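Side-chain contacts in Two-component sensor histidine kinase (PDB 6OZB), which probably senses light in a cyanobacterial signalling pathway, through a phytochrome GAF domain that here carries a covalently bound phycoerythrobilin: residues C[138-141]-C[142-146]; C[183-186]-C[187-191]. The protein carries 1 engineered substitution. One frame throughout, in Å; residues are numbered along the deposited sequence.

Interaction 1: residues C[138-141]-C[142-146]; sequences CHVE and YLTAM. With PEB (phycoerythrobilin), chain F.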
# COMPACT_ATOMS: atom_id res chain seq x y z
N CYS C 138 15.66 -9.85 -0.92
CA CYS C 138 17.12 -9.69 -0.88
C CYS C 138 17.48 -8.40 -0.17
O CYS C 138 18.41 -8.36 0.62
CB CYS C 138 17.73 -9.69 -2.28
SG CYS C 138 19.53 -9.66 -2.28
N HIS C 139 16.72 -7.34 -0.43
CA HIS C 139 16.97 -6.04 0.16
C HIS C 139 16.60 -6.04 1.65
O HIS C 139 17.31 -5.45 2.47
CB HIS C 139 16.22 -4.95 -0.63
CG HIS C 139 16.61 -3.55 -0.27
ND1 HIS C 139 17.92 -3.17 -0.05
CD2 HIS C 139 15.87 -2.44 -0.12
CE1 HIS C 139 17.95 -1.88 0.25
NE2 HIS C 139 16.72 -1.41 0.20
N VAL C 140 15.52 -6.73 2.02
CA VAL C 140 15.18 -6.88 3.43
C VAL C 140 16.34 -7.55 4.17
O VAL C 140 16.72 -7.13 5.25
CB VAL C 140 13.91 -7.69 3.64
CG1 VAL C 140 13.87 -8.34 5.05
CG2 VAL C 140 12.76 -6.80 3.46
N GLU C 141 16.85 -8.62 3.58
CA GLU C 141 17.92 -9.40 4.21
C GLU C 141 19.20 -8.56 4.34
O GLU C 141 19.92 -8.64 5.33
CB GLU C 141 18.16 -10.70 3.42
CG GLU C 141 17.02 -11.74 3.64
CD GLU C 141 16.91 -12.81 2.56
OE1 GLU C 141 17.93 -13.12 1.90
OE2 GLU C 141 15.80 -13.37 2.38
N TYR C 142 19.46 -7.73 3.33
CA TYR C 142 20.60 -6.82 3.30
C TYR C 142 20.54 -5.85 4.48
O TYR C 142 21.53 -5.63 5.19
CB TYR C 142 20.56 -6.08 1.99
CG TYR C 142 21.68 -5.12 1.63
CD1 TYR C 142 21.55 -3.76 1.88
CD2 TYR C 142 22.81 -5.57 0.97
CE1 TYR C 142 22.56 -2.87 1.50
CE2 TYR C 142 23.81 -4.69 0.58
CZ TYR C 142 23.68 -3.35 0.84
OH TYR C 142 24.69 -2.50 0.45
N LEU C 143 19.36 -5.26 4.69
CA LEU C 143 19.18 -4.29 5.78
C LEU C 143 19.23 -5.01 7.14
O LEU C 143 19.88 -4.56 8.08
CB LEU C 143 17.86 -3.52 5.61
CG LEU C 143 17.76 -2.60 4.39
CD1 LEU C 143 16.33 -2.02 4.24
CD2 LEU C 143 18.73 -1.48 4.45
N THR C 144 18.53 -6.14 7.25
CA THR C 144 18.51 -6.88 8.49
C THR C 144 19.94 -7.32 8.91
O THR C 144 20.26 -7.33 10.09
CB THR C 144 17.56 -8.10 8.40
OG1 THR C 144 16.24 -7.64 8.15
CG2 THR C 144 17.56 -8.87 9.70
N ALA C 145 20.80 -7.64 7.95
CA ALA C 145 22.16 -8.06 8.25
C ALA C 145 22.95 -6.93 8.92
O ALA C 145 23.92 -7.20 9.63
CB ALA C 145 22.86 -8.51 6.99
N MET C 146 22.55 -5.68 8.66
CA MET C 146 23.17 -4.47 9.24
C MET C 146 22.51 -4.03 10.56
O MET C 146 22.95 -3.07 11.19
CB MET C 146 23.11 -3.32 8.26
CG MET C 146 24.13 -3.40 7.16
SD MET C 146 24.17 -1.98 6.08
CE MET C 146 22.51 -1.94 5.45
CHC PEB F . 21.67 -0.34 -1.48
NC PEB F . 19.63 -1.41 -2.52
C1C PEB F . 18.43 -1.05 -3.05
C2C PEB F . 18.26 0.31 -2.96
C3C PEB F . 19.40 0.83 -2.38
C4C PEB F . 20.25 -0.26 -2.11
CMC PEB F . 19.56 2.32 -2.16
CAC PEB F . 16.98 1.04 -3.47
CBC PEB F . 15.82 0.84 -2.51
CGC PEB F . 16.00 1.78 -1.34
O1C PEB F . 16.07 3.02 -1.57
O2C PEB F . 16.06 1.34 -0.15
ND PEB F . 21.23 1.06 0.46
C1D PEB F . 22.06 0.89 -0.81
C2D PEB F . 23.41 0.75 -0.30
C3D PEB F . 23.45 0.80 1.08
C4D PEB F . 22.16 1.01 1.63
CMD PEB F . 24.63 0.47 -1.22
CAD PEB F . 24.72 0.55 1.91
CBD PEB F . 24.98 1.36 2.99
OD PEB F . 21.84 1.13 2.80
NA PEB F . 20.85 -6.27 -3.06
C1A PEB F . 22.03 -6.94 -2.66
C2A PEB F . 22.15 -8.24 -3.41
C3A PEB F . 20.96 -8.33 -4.35
C4A PEB F . 20.16 -7.04 -4.07
CMA PEB F . 23.52 -8.37 -4.16
CBA PEB F . 20.71 -10.89 -4.39
OA PEB F . 22.82 -6.50 -1.84
CHA PEB F . 18.95 -6.79 -4.65
CAA PEB F . 20.01 -9.52 -4.20
NB PEB F . 18.63 -4.22 -3.88
C1B PEB F . 18.18 -5.49 -4.46
C2B PEB F . 16.80 -5.40 -4.88
C3B PEB F . 16.36 -4.07 -4.58
C4B PEB F . 17.49 -3.29 -3.96
CHB PEB F . 17.34 -1.98 -3.59
CMB PEB F . 16.02 -6.50 -5.52
CAB PEB F . 14.98 -3.51 -4.84
CBB PEB F . 14.17 -3.59 -3.57
CGB PEB F . 12.76 -3.17 -3.97
O1B PEB F . 12.58 -1.97 -4.35
O2B PEB F . 11.82 -4.00 -3.94

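Interaction 2: residues C[183-186]-C[187-191]; sequences AMQM and IVDQL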
# COMPACT_ATOMS: atom_id res chain seq x y z
N ALA C 183 11.70 17.30 3.58
CA ALA C 183 12.94 17.80 4.16
C ALA C 183 14.17 17.20 3.49
O ALA C 183 15.10 17.92 3.14
CB ALA C 183 12.99 17.52 5.64
N MET C 184 14.18 15.89 3.32
CA MET C 184 15.28 15.22 2.65
C MET C 184 15.43 15.74 1.22
O MET C 184 16.55 15.90 0.72
CB MET C 184 15.07 13.70 2.68
CG MET C 184 15.32 13.16 4.06
SD MET C 184 15.09 11.41 4.11
CE MET C 184 16.64 10.83 3.42
N GLN C 185 14.32 16.03 0.58
CA GLN C 185 14.34 16.47 -0.82
C GLN C 185 14.98 17.84 -0.94
O GLN C 185 15.76 18.10 -1.86
CB GLN C 185 12.94 16.49 -1.42
CG GLN C 185 12.95 16.81 -2.96
CD GLN C 185 13.67 15.75 -3.75
OE1 GLN C 185 13.35 14.57 -3.66
NE2 GLN C 185 14.68 16.15 -4.51
N MET C 186 14.66 18.73 -0.02
CA MET C 186 15.25 20.06 -0.03
C MET C 186 16.76 19.97 0.26
O MET C 186 17.55 20.71 -0.31
CB MET C 186 14.55 20.98 0.97
CG MET C 186 13.09 21.20 0.69
SD MET C 186 12.46 22.60 1.62
CE MET C 186 13.51 22.61 3.08
N ILE C 187 17.14 19.08 1.16
CA ILE C 187 18.54 18.88 1.47
C ILE C 187 19.32 18.34 0.27
O ILE C 187 20.42 18.84 -0.04
CB ILE C 187 18.72 17.92 2.66
CG1 ILE C 187 18.23 18.64 3.93
CG2 ILE C 187 20.16 17.49 2.81
CD1 ILE C 187 17.85 17.68 5.09
N VAL C 188 18.80 17.34 -0.44
CA VAL C 188 19.53 16.88 -1.62
C VAL C 188 19.50 17.93 -2.73
O VAL C 188 20.48 18.03 -3.47
CB VAL C 188 19.03 15.50 -2.16
CG1 VAL C 188 19.18 14.44 -1.05
CG2 VAL C 188 17.62 15.52 -2.67
N ASP C 189 18.44 18.74 -2.84
CA ASP C 189 18.42 19.85 -3.82
C ASP C 189 19.50 20.88 -3.50
O ASP C 189 20.17 21.40 -4.39
CB ASP C 189 17.07 20.55 -3.84
CG ASP C 189 15.96 19.70 -4.49
OD1 ASP C 189 16.28 18.66 -5.12
OD2 ASP C 189 14.78 20.08 -4.35
N GLN C 190 19.69 21.17 -2.21
CA GLN C 190 20.71 22.13 -1.79
C GLN C 190 22.12 21.57 -1.98
O GLN C 190 23.03 22.29 -2.36
CB GLN C 190 20.49 22.54 -0.32
CG GLN C 190 21.44 23.69 0.16
CD GLN C 190 21.21 25.00 -0.59
OE1 GLN C 190 20.26 25.73 -0.35
NE2 GLN C 190 22.09 25.27 -1.55
N LEU C 191 22.31 20.27 -1.74
CA LEU C 191 23.61 19.67 -2.00
C LEU C 191 23.93 19.67 -3.49
O LEU C 191 25.08 19.89 -3.89
CB LEU C 191 23.66 18.22 -1.47
CG LEU C 191 23.79 18.02 0.04
CD1 LEU C 191 23.63 16.53 0.36
CD2 LEU C 191 25.16 18.53 0.51

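Interaction 1: residues C[138-141]-C[142-146]
The imidazole of His139 lies between Leu143 and phycoerythrobilin. Leu143 CD1 stands over one face, near the rim and 4.1 Å from His139 NE2, while the bilin covers the opposite face, its methine carbon CHB centred 3.6 Å above the ring plane. With CG anti to the backbone N (chi1 -169°), the imidazole reaches the pigment, and NE2 donates a hydrogen bond of 2.8 Å to propionate oxygen O2C (N-H...O angle 153°). Face packing and this bond together would restrict rotation of the imidazole. Tyr142 comes in obliquely, its CD1 4.2 Å from His139 ND1. Its phenol ring has C3D of the bilin D ring at its edge, in plane, while CD2 lies 3.0 Å from the A-ring oxygen OA. The hydroxyl beyond is hydrogen-bonded to Asp87. One residue before the histidine, Cys138 SG is covalently bonded to PEB CAA (2.0 Å), tethering the A-ring side of the pigment to the same helix. Away from the bilin, Thr144 lies alongside Val140 and points the same way, with OG1 4.0 Å from CG1; the backbone bond from Thr144 N to Val140 O (2.9 Å) continues the helical ladder. A thioether cysteine followed directly by a histidine packed on the bilin, with a tyrosine on the next turn, is characteristic of the chromophore pocket in phytochrome-type GAF domains.

Interaction 2: residues C[183-186]-C[187-191]
The amide of Gln185 and the carboxylate of Asp189 meet one helical turn apart with their planes inclined 49° to each other. Val188 CG2 lies over one face of the Gln185 amide, nearly straight above NE2 and 3.5 Å from it. At the same end of the amide, Gln185 NE2 donates to Asp189 OD1 over 3.0 Å; the acceptor lies almost within the amide plane, although the bond is moderately bent, whereas the donor approaches OD1 obliquely from above the carboxylate plane, 40° out of it. A bend at chi2 (63°) turns the glutamine toward the next turn of the helix and brings NE2 to the aspartate, while OE1 is hydrogen-bonded to Arg102. Both amide ends are thus engaged, which should fix the flip of the group. Asp189 N also bonds to Gln185 O at 2.9 Å, so backbone and side chain join the same pair of residues twice. On the buried side, Ile187 lays CG1 and CD1 against Ala183 O, at 3.3 and 3.4 Å, and Val188 CG1 sits 3.5 Å from Met184 O. Beyond these carbonyls, Met184, Ile187 and Val188 all touch Leu166 of strand 161-170, and Ile187 also meets Val43 and Leu46 of helix 32-47. The arrangement is an i to i+4 side-chain hydrogen bond between glutamine and aspartate on an amphipathic alpha-helix, here the long C-terminal helix that packs across the antiparallel sheet of the GAF fold.

In the fold
Interactions 1 and 2 lie on opposite sides of the chain's centre, with centres 26 Å apart and nearest atoms about 13 Å apart. Strand 102-106 of the central sheet connects them: its Val105 packs on His139 and Leu143 of interaction 1, while its Arg102 holds the glutamine amide of interaction 2. The relation to the pigment differs sharply. Within residues 138-146, Cys138 is covalently bonded to phycoerythrobilin, and His139 and Tyr142 touch it; Arg133 and Asp136 also hydrogen-bond it. In residues 183-191, the side chain of Met184 stays about 9 Å from a bound pigment. Interaction 1 therefore forms part of one wall of the pocket, and interaction 2 belongs to the helix packed against the sheet.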